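Local structure of Non-reducing end alpha-L-arabinofuranosidase BoGH43B (Bacteroides ovatus, 5JOZ) at residues P15-L28 and D240-L254. The protein removes terminal non-reducing alpha-L-arabinofuranosyl residues from xyloglucan side chains, turning S units into X units during xyloglucan breakdown. Sequence-based numbering, arbitrary orientation.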
ATOM      1  N   PRO A  15      -2.677   2.950   0.683  1.00 25.13           N
ATOM      2  CA  PRO A  15      -3.755   3.468   1.508  1.00 27.51           C
ATOM      3  C   PRO A  15      -3.310   4.047   2.854  1.00 29.34           C
ATOM      4  O   PRO A  15      -2.178   3.834   3.297  1.00 24.25           O
ATOM      5  CB  PRO A  15      -4.633   2.221   1.747  1.00 29.76           C
ATOM      6  CG  PRO A  15      -3.847   1.039   1.256  1.00 29.33           C
ATOM      7  CD  PRO A  15      -2.466   1.517   0.938  1.00 28.04           C
ATOM      8  N   ASP A  16      -4.236   4.763   3.492  1.00 32.06           N
ATOM      9  CA  ASP A  16      -4.112   5.212   4.890  1.00 29.54           C
ATOM     10  C   ASP A  16      -2.881   6.101   5.096  1.00 26.64           C
ATOM     11  O   ASP A  16      -2.070   5.841   5.995  1.00 27.06           O
ATOM     12  CB  ASP A  16      -4.067   4.004   5.841  1.00 25.71           C
ATOM     13  CG  ASP A  16      -5.296   3.123   5.737  1.00 25.30           C
ATOM     14  OD1 ASP A  16      -6.417   3.656   5.815  1.00 24.77           O
ATOM     15  OD2 ASP A  16      -5.145   1.886   5.623  1.00 28.57           O
ATOM     16  N   PRO A  17      -2.726   7.141   4.249  1.00 22.89           N
ATOM     17  CA  PRO A  17      -1.498   7.918   4.289  1.00 23.85           C
ATOM     18  C   PRO A  17      -1.344   8.666   5.599  1.00 24.35           C
ATOM     19  O   PRO A  17      -2.322   9.277   6.056  1.00 24.69           O
ATOM     20  CB  PRO A  17      -1.665   8.901   3.120  1.00 24.47           C
ATOM     21  CG  PRO A  17      -3.132   9.069   2.974  1.00 24.08           C
ATOM     22  CD  PRO A  17      -3.689   7.709   3.286  1.00 26.06           C
ATOM     23  N   SER A  18      -0.149   8.613   6.195  1.00 22.65           N
ATOM     24  CA  SER A  18       0.185   9.474   7.334  1.00 23.72           C
ATOM     25  C   SER A  18       1.461  10.256   7.053  1.00 25.52           C
ATOM     26  O   SER A  18       2.449   9.684   6.601  1.00 21.69           O
ATOM     27  CB  SER A  18       0.329   8.661   8.606  1.00 26.22           C
ATOM     28  OG  SER A  18       0.628   9.502   9.692  1.00 28.75           O
ATOM     29  N   ILE A  19       1.439  11.556   7.351  1.00 25.12           N
ATOM     30  CA  ILE A  19       2.518  12.483   6.965  1.00 26.87           C
ATOM     31  C   ILE A  19       3.127  13.205   8.161  1.00 25.74           C
ATOM     32  O   ILE A  19       2.455  13.423   9.152  1.00 25.48           O
ATOM     33  CB  ILE A  19       1.997  13.551   5.968  1.00 28.84           C
ATOM     34  CG1 ILE A  19       3.156  14.285   5.289  1.00 29.19           C
ATOM     35  CG2 ILE A  19       1.056  14.556   6.638  1.00 28.83           C
ATOM     36  CD1 ILE A  19       2.765  14.887   3.958  1.00 29.89           C
ATOM     37  N   CYS A  20       4.400  13.584   8.052  1.00 28.48           N
ATOM     38  CA  CYS A  20       4.995  14.552   8.970  1.00 27.91           C
ATOM     39  C   CYS A  20       6.045  15.372   8.258  1.00 25.51           C
ATOM     40  O   CYS A  20       6.703  14.892   7.332  1.00 31.33           O
ATOM     41  CB  CYS A  20       5.587  13.882  10.219  1.00 30.12           C
ATOM     42  SG  CYS A  20       7.158  13.034   9.961  1.00 41.06           S
ATOM     43  N   ARG A  21       6.185  16.617   8.701  1.00 29.21           N
ATOM     44  CA  ARG A  21       7.181  17.541   8.188  1.00 29.00           C
ATOM     45  C   ARG A  21       8.253  17.724   9.248  1.00 30.05           C
ATOM     46  O   ARG A  21       7.954  18.012  10.405  1.00 28.48           O
ATOM     47  CB  ARG A  21       6.547  18.888   7.864  1.00 29.65           C
ATOM     48  CG  ARG A  21       7.489  19.850   7.163  1.00 28.93           C
ATOM     49  CD  ARG A  21       6.829  21.198   6.933  1.00 30.14           C
ATOM     50  NE  ARG A  21       6.515  21.866   8.190  1.00 30.21           N
ATOM     51  CZ  ARG A  21       7.404  22.448   8.991  1.00 30.80           C
ATOM     52  NH1 ARG A  21       6.990  23.021  10.119  1.00 31.67           N
ATOM     53  NH2 ARG A  21       8.705  22.458   8.694  1.00 29.07           N
ATOM     54  N   VAL A  22       9.499  17.549   8.826  1.00 34.88           N
ATOM     55  CA  VAL A  22      10.671  17.758   9.660  1.00 33.87           C
ATOM     56  C   VAL A  22      11.547  18.774   8.918  1.00 33.90           C
ATOM     57  O   VAL A  22      12.293  18.399   8.015  1.00 31.25           O
ATOM     58  CB  VAL A  22      11.425  16.428   9.863  1.00 34.44           C
ATOM     59  CG1 VAL A  22      12.659  16.641  10.738  1.00 37.49           C
ATOM     60  CG2 VAL A  22      10.495  15.366  10.448  1.00 32.01           C
ATOM     61  N   GLY A  23      11.426  20.058   9.265  1.00 29.73           N
ATOM     62  CA  GLY A  23      12.167  21.112   8.571  1.00 28.63           C
ATOM     63  C   GLY A  23      11.686  21.217   7.132  1.00 31.40           C
ATOM     64  O   GLY A  23      10.490  21.327   6.904  1.00 27.24           O
ATOM     65  N   ASP A  24      12.608  21.159   6.167  1.00 34.99           N
ATOM     66  CA  ASP A  24      12.255  21.170   4.732  1.00 37.82           C
ATOM     67  C   ASP A  24      11.822  19.800   4.170  1.00 34.66           C
ATOM     68  O   ASP A  24      11.404  19.715   3.008  1.00 34.53           O
ATOM     69  CB  ASP A  24      13.419  21.721   3.886  1.00 41.58           C
ATOM     70  CG  ASP A  24      13.737  23.183   4.196  1.00 51.84           C
ATOM     71  OD1 ASP A  24      12.801  24.009   4.255  1.00 48.75           O
ATOM     72  OD2 ASP A  24      14.933  23.510   4.371  1.00 66.00           O
ATOM     73  N   ASP A  25      11.899  18.743   4.977  1.00 30.40           N
ATOM     74  CA  ASP A  25      11.610  17.388   4.507  1.00 29.25           C
ATOM     75  C   ASP A  25      10.247  16.873   4.961  1.00 28.36           C
ATOM     76  O   ASP A  25       9.831  17.118   6.098  1.00 27.84           O
ATOM     77  CB  ASP A  25      12.728  16.467   4.965  1.00 31.10           C
ATOM     78  CG  ASP A  25      14.049  16.853   4.348  1.00 34.11           C
ATOM     79  OD1 ASP A  25      14.173  16.712   3.106  1.00 28.80           O
ATOM     80  OD2 ASP A  25      14.937  17.334   5.080  1.00 42.34           O
ATOM     81  N   PHE A  26       9.556  16.192   4.042  1.00 26.25           N
ATOM     82  CA  PHE A  26       8.272  15.543   4.307  1.00 27.62           C
ATOM     83  C   PHE A  26       8.430  14.046   4.177  1.00 24.71           C
ATOM     84  O   PHE A  26       9.087  13.577   3.271  1.00 26.48           O
ATOM     85  CB  PHE A  26       7.193  16.012   3.335  1.00 26.37           C
ATOM     86  CG  PHE A  26       6.885  17.471   3.441  1.00 30.76           C
ATOM     87  CD1 PHE A  26       7.639  18.401   2.742  1.00 34.50           C
ATOM     88  CD2 PHE A  26       5.847  17.925   4.248  1.00 31.42           C
ATOM     89  CE1 PHE A  26       7.369  19.754   2.838  1.00 37.06           C
ATOM     90  CE2 PHE A  26       5.569  19.274   4.345  1.00 32.73           C
ATOM     91  CZ  PHE A  26       6.334  20.191   3.638  1.00 36.55           C
ATOM     92  N   TYR A  27       7.794  13.312   5.083  1.00 24.79           N
ATOM     93  CA  TYR A  27       7.833  11.858   5.097  1.00 20.78           C
ATOM     94  C   TYR A  27       6.418  11.324   5.214  1.00 19.41           C
ATOM     95  O   TYR A  27       5.561  11.924   5.866  1.00 19.37           O
ATOM     96  CB  TYR A  27       8.695  11.381   6.258  1.00 21.20           C
ATOM     97  CG  TYR A  27      10.107  11.883   6.140  1.00 22.32           C
ATOM     98  CD1 TYR A  27      10.993  11.295   5.243  1.00 25.91           C
ATOM     99  CD2 TYR A  27      10.559  12.951   6.900  1.00 24.69           C
ATOM    100  CE1 TYR A  27      12.291  11.762   5.107  1.00 25.77           C
ATOM    101  CE2 TYR A  27      11.861  13.417   6.780  1.00 24.46           C
ATOM    102  CZ  TYR A  27      12.718  12.823   5.876  1.00 23.26           C
ATOM    103  OH  TYR A  27      14.004  13.272   5.733  1.00 27.58           O
ATOM    104  N   LEU A  28       6.177  10.189   4.579  1.00 19.32           N
ATOM    105  CA  LEU A  28       4.845   9.630   4.485  1.00 21.10           C
ATOM    106  C   LEU A  28       4.872   8.115   4.450  1.00 22.01           C
ATOM    107  O   LEU A  28       5.731   7.524   3.810  1.00 22.85           O
ATOM    108  CB  LEU A  28       4.161  10.182   3.236  1.00 23.08           C
ATOM    109  CG  LEU A  28       2.686   9.902   2.981  1.00 22.20           C
ATOM    110  CD1 LEU A  28       2.107  11.041   2.139  1.00 22.70           C
ATOM    111  CD2 LEU A  28       2.471   8.574   2.275  1.00 23.22           C
ATOM    112  N   ASP A 240      -4.724  13.084   6.917  1.00 24.30           N
ATOM    113  CA  ASP A 240      -3.773  13.538   7.916  1.00 27.08           C
ATOM    114  C   ASP A 240      -3.301  14.941   7.515  1.00 24.79           C
ATOM    115  O   ASP A 240      -3.014  15.180   6.350  1.00 28.25           O
ATOM    116  CB  ASP A 240      -2.581  12.567   8.013  1.00 26.85           C
ATOM    117  CG  ASP A 240      -1.754  12.756   9.302  1.00 30.81           C
ATOM    118  OD1 ASP A 240      -2.111  13.589  10.166  1.00 33.03           O
ATOM    119  OD2 ASP A 240      -0.723  12.064   9.458  1.00 27.59           O
ATOM    120  N   LEU A 241      -3.243  15.861   8.471  1.00 24.06           N
ATOM    121  CA  LEU A 241      -2.881  17.256   8.186  1.00 25.09           C
ATOM    122  C   LEU A 241      -1.371  17.476   8.284  1.00 23.45           C
ATOM    123  O   LEU A 241      -0.676  16.735   8.949  1.00 28.72           O
ATOM    124  CB  LEU A 241      -3.616  18.213   9.135  1.00 23.13           C
ATOM    125  CG  LEU A 241      -5.150  18.211   9.129  1.00 22.61           C
ATOM    126  CD1 LEU A 241      -5.679  19.317  10.023  1.00 25.20           C
ATOM    127  CD2 LEU A 241      -5.756  18.370   7.744  1.00 24.52           C
ATOM    128  N   VAL A 242      -0.875  18.493   7.593  1.00 26.09           N
ATOM    129  CA  VAL A 242       0.519  18.948   7.725  1.00 25.42           C
ATOM    130  C   VAL A 242       0.560  20.451   7.508  1.00 24.03           C
ATOM    131  O   VAL A 242      -0.136  20.972   6.633  1.00 23.31           O
ATOM    132  CB  VAL A 242       1.465  18.264   6.704  1.00 27.65           C
ATOM    133  CG1 VAL A 242       0.977  18.430   5.262  1.00 28.53           C
ATOM    134  CG2 VAL A 242       2.888  18.781   6.843  1.00 27.09           C
ATOM    135  N   GLN A 243       1.369  21.148   8.292  1.00 22.64           N
ATOM    136  CA  GLN A 243       1.498  22.592   8.150  1.00 23.99           C
ATOM    137  C   GLN A 243       2.886  22.929   7.607  1.00 23.81           C
ATOM    138  O   GLN A 243       3.882  22.361   8.047  1.00 22.57           O
ATOM    139  CB  GLN A 243       1.260  23.299   9.490  1.00 24.31           C
ATOM    140  CG  GLN A 243       1.081  24.803   9.331  1.00 27.45           C
ATOM    141  CD  GLN A 243       1.020  25.583  10.649  1.00 29.29           C
ATOM    142  OE1 GLN A 243       1.599  25.188  11.651  1.00 29.94           O
ATOM    143  NE2 GLN A 243       0.327  26.720  10.628  1.00 28.49           N
ATOM    144  N   LEU A 244       2.931  23.875   6.672  1.00 27.65           N
ATOM    145  CA  LEU A 244       4.183  24.357   6.081  1.00 29.45           C
ATOM    146  C   LEU A 244       4.762  25.532   6.872  1.00 29.21           C
ATOM    147  O   LEU A 244       4.071  26.155   7.672  1.00 33.07           O
ATOM    148  CB  LEU A 244       3.940  24.814   4.642  1.00 27.04           C
ATOM    149  CG  LEU A 244       3.180  23.865   3.731  1.00 28.36           C
ATOM    150  CD1 LEU A 244       3.040  24.438   2.327  1.00 29.82           C
ATOM    151  CD2 LEU A 244       3.885  22.535   3.680  1.00 32.08           C
ATOM    152  N   LYS A 245       6.017  25.852   6.590  1.00 31.22           N
ATOM    153  CA  LYS A 245       6.713  27.002   7.189  1.00 35.78           C
ATOM    154  C   LYS A 245       6.069  28.364   6.899  1.00 33.29           C
ATOM    155  O   LYS A 245       6.203  29.275   7.701  1.00 31.61           O
ATOM    156  CB  LYS A 245       8.168  27.040   6.736  1.00 34.37           C
ATOM    157  CG  LYS A 245       8.990  25.868   7.241  1.00 36.68           C
ATOM    158  CD  LYS A 245      10.433  25.967   6.770  1.00 37.71           C
ATOM    159  CE  LYS A 245      11.361  25.159   7.664  1.00 36.66           C
ATOM    160  NZ  LYS A 245      12.791  25.432   7.357  1.00 37.36           N
ATOM    161  N   ASP A 246       5.372  28.497   5.770  1.00 34.30           N
ATOM    162  CA  ASP A 246       4.576  29.704   5.492  1.00 35.50           C
ATOM    163  C   ASP A 246       3.233  29.735   6.241  1.00 29.53           C
ATOM    164  O   ASP A 246       2.417  30.613   5.988  1.00 30.99           O
ATOM    165  CB  ASP A 246       4.347  29.890   3.972  1.00 36.22           C
ATOM    166  CG  ASP A 246       3.169  29.068   3.420  1.00 37.13           C
ATOM    167  OD1 ASP A 246       2.854  27.993   3.972  1.00 38.15           O
ATOM    168  OD2 ASP A 246       2.555  29.506   2.421  1.00 36.33           O
ATOM    169  N   GLY A 247       2.983  28.769   7.119  1.00 25.87           N
ATOM    170  CA  GLY A 247       1.741  28.737   7.889  1.00 31.01           C
ATOM    171  C   GLY A 247       0.530  28.056   7.249  1.00 29.48           C
ATOM    172  O   GLY A 247      -0.435  27.768   7.953  1.00 36.21           O
ATOM    173  N   SER A 248       0.578  27.775   5.946  1.00 24.61           N
ATOM    174  CA  SER A 248      -0.538  27.156   5.235  1.00 28.24           C
ATOM    175  C   SER A 248      -0.631  25.649   5.506  1.00 24.65           C
ATOM    176  O   SER A 248       0.336  25.003   5.931  1.00 25.88           O
ATOM    177  CB  SER A 248      -0.455  27.431   3.719  1.00 28.86           C
ATOM    178  OG  SER A 248       0.652  26.762   3.123  1.00 34.20           O
ATOM    179  N   TRP A 249      -1.809  25.105   5.235  1.00 24.25           N
ATOM    180  CA  TRP A 249      -2.156  23.732   5.594  1.00 23.11           C
ATOM    181  C   TRP A 249      -2.537  22.896   4.357  1.00 23.17           C
ATOM    182  O   TRP A 249      -3.249  23.367   3.443  1.00 22.53           O
ATOM    183  CB  TRP A 249      -3.309  23.737   6.599  1.00 23.59           C
ATOM    184  CG  TRP A 249      -2.929  24.225   7.968  1.00 22.56           C
ATOM    185  CD1 TRP A 249      -2.806  25.531   8.377  1.00 23.41           C
ATOM    186  CD2 TRP A 249      -2.647  23.419   9.117  1.00 20.87           C
ATOM    187  NE1 TRP A 249      -2.464  25.576   9.709  1.00 23.84           N
ATOM    188  CE2 TRP A 249      -2.365  24.295  10.187  1.00 22.38           C
ATOM    189  CE3 TRP A 249      -2.598  22.039   9.344  1.00 22.17           C
ATOM    190  CZ2 TRP A 249      -2.019  23.835  11.461  1.00 21.63           C
ATOM    191  CZ3 TRP A 249      -2.258  21.584  10.610  1.00 23.04           C
ATOM    192  CH2 TRP A 249      -1.967  22.482  11.651  1.00 21.00           C
ATOM    193  N   TRP A 250      -2.025  21.666   4.355  1.00 21.66           N
ATOM    194  CA  TRP A 250      -2.332  20.646   3.374  1.00 23.38           C
ATOM    195  C   TRP A 250      -2.779  19.376   4.086  1.00 24.44           C
ATOM    196  O   TRP A 250      -2.420  19.132   5.257  1.00 29.20           O
ATOM    197  CB  TRP A 250      -1.115  20.395   2.479  1.00 24.23           C
ATOM    198  CG  TRP A 250      -0.874  21.564   1.582  1.00 26.77           C
ATOM    199  CD1 TRP A 250      -0.209  22.719   1.890  1.00 29.67           C
ATOM    200  CD2 TRP A 250      -1.358  21.723   0.252  1.00 25.35           C
ATOM    201  NE1 TRP A 250      -0.225  23.578   0.811  1.00 28.30           N
ATOM    202  CE2 TRP A 250      -0.924  22.988  -0.206  1.00 25.05           C
ATOM    203  CE3 TRP A 250      -2.094  20.910  -0.611  1.00 25.69           C
ATOM    204  CZ2 TRP A 250      -1.224  23.461  -1.478  1.00 25.86           C
ATOM    205  CZ3 TRP A 250      -2.376  21.374  -1.880  1.00 25.16           C
ATOM    206  CH2 TRP A 250      -1.946  22.637  -2.302  1.00 24.79           C
ATOM    207  N   ALA A 251      -3.605  18.601   3.389  1.00 21.49           N
ATOM    208  CA  ALA A 251      -4.073  17.308   3.847  1.00 21.33           C
ATOM    209  C   ALA A 251      -3.645  16.246   2.851  1.00 23.45           C
ATOM    210  O   ALA A 251      -3.715  16.460   1.642  1.00 23.77           O
ATOM    211  CB  ALA A 251      -5.584  17.315   3.978  1.00 21.43           C
ATOM    212  N   VAL A 252      -3.186  15.107   3.356  1.00 21.04           N
ATOM    213  CA  VAL A 252      -3.135  13.903   2.536  1.00 22.56           C
ATOM    214  C   VAL A 252      -4.291  13.024   2.984  1.00 23.46           C
ATOM    215  O   VAL A 252      -4.727  13.111   4.126  1.00 28.76           O
ATOM    216  CB  VAL A 252      -1.781  13.168   2.588  1.00 21.39           C
ATOM    217  CG1 VAL A 252      -0.700  14.060   2.001  1.00 19.03           C
ATOM    218  CG2 VAL A 252      -1.436  12.713   4.018  1.00 21.10           C
ATOM    219  N   CYS A 253      -4.808  12.230   2.057  1.00 23.92           N
ATOM    220  CA  CYS A 253      -5.912  11.308   2.319  1.00 23.40           C
ATOM    221  C   CYS A 253      -5.896  10.217   1.256  1.00 24.11           C
ATOM    222  O   CYS A 253      -5.152  10.318   0.263  1.00 22.20           O
ATOM    223  CB  CYS A 253      -7.246  12.038   2.255  1.00 25.15           C
ATOM    224  SG  CYS A 253      -7.729  12.465   0.562  1.00 26.76           S
ATOM    225  N   LEU A 254      -6.720   9.194   1.465  1.00 20.26           N
ATOM    226  CA  LEU A 254      -6.846   8.097   0.528  1.00 20.46           C
ATOM    227  C   LEU A 254      -8.078   8.288  -0.325  1.00 20.82           C
ATOM    228  O   LEU A 254      -8.981   9.025   0.034  1.00 22.27           O
ATOM    229  CB  LEU A 254      -6.919   6.741   1.249  1.00 21.82           C
ATOM    230  CG  LEU A 254      -8.140   6.319   2.087  1.00 21.16           C
ATOM    231  CD1 LEU A 254      -9.408   6.051   1.278  1.00 23.83           C
ATOM    232  CD2 LEU A 254      -7.776   5.100   2.916  1.00 23.18           C
TER
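Ile-19 and Val-242 meet at the middle of this contact, where two beta-sheet blades face each other through side chains. Their branches cross at about a right angle, CG2 of Ile-19 resting 3.7 Å from CB of Val-242. Val-252 splits its methyls, CG2 toward CB of Pro-17 and of Ile-19, CG1 meeting Leu-28 CD1 tip to tip. Farther out, Val-242 CG2 and Leu-244 CD2 both come to the edge of the Phe-26 ring, one face of which carries Arg-21 CG, displaced toward the rim.

Polar bonds flank this centre. Asp-240 OD2 accepts from Ser-18 OG at 2.9 Å and from Ile-19 N at 3.1 Å, the two donors arriving from opposite faces of the carboxylate. Asp-240 can cross to strand 18-22 because chi1 (-164°) swings its carboxylate away from its own N; Arg-81 pairs with the same oxygen, probably balancing its charge, and Tyr-181 holds OD1. On the other flank Arg-21 bends at chi3 (64°), bringing NE to 2.7 Å from Gln-243 O, in the carbonyl plane, and NH2 to 2.8 Å from Gly-23 O. A methionine in place of Arg-21 would probably leave both carbonyls without these donors and weaken the tie between strand 240-243 and the 22-25 turn. Lys-245 runs across the guanidinium and ends in a weak salt bridge with Asp-24, NZ to OD1 3.4 Å.

Beyond Asp-240, Pro-17 packs on Leu-254, whose CD2 lies 3.5 Å from OD1 of Asp-16, the inferred proton acceptor; Asp-16 OD2 is hydrogen-bonded to the Ser-31 hydroxyl. The pairing exemplifies how side-chain packing between first and last blades closes a propeller ring, here the five-bladed beta-propeller of family GH43 around its central catalytic site.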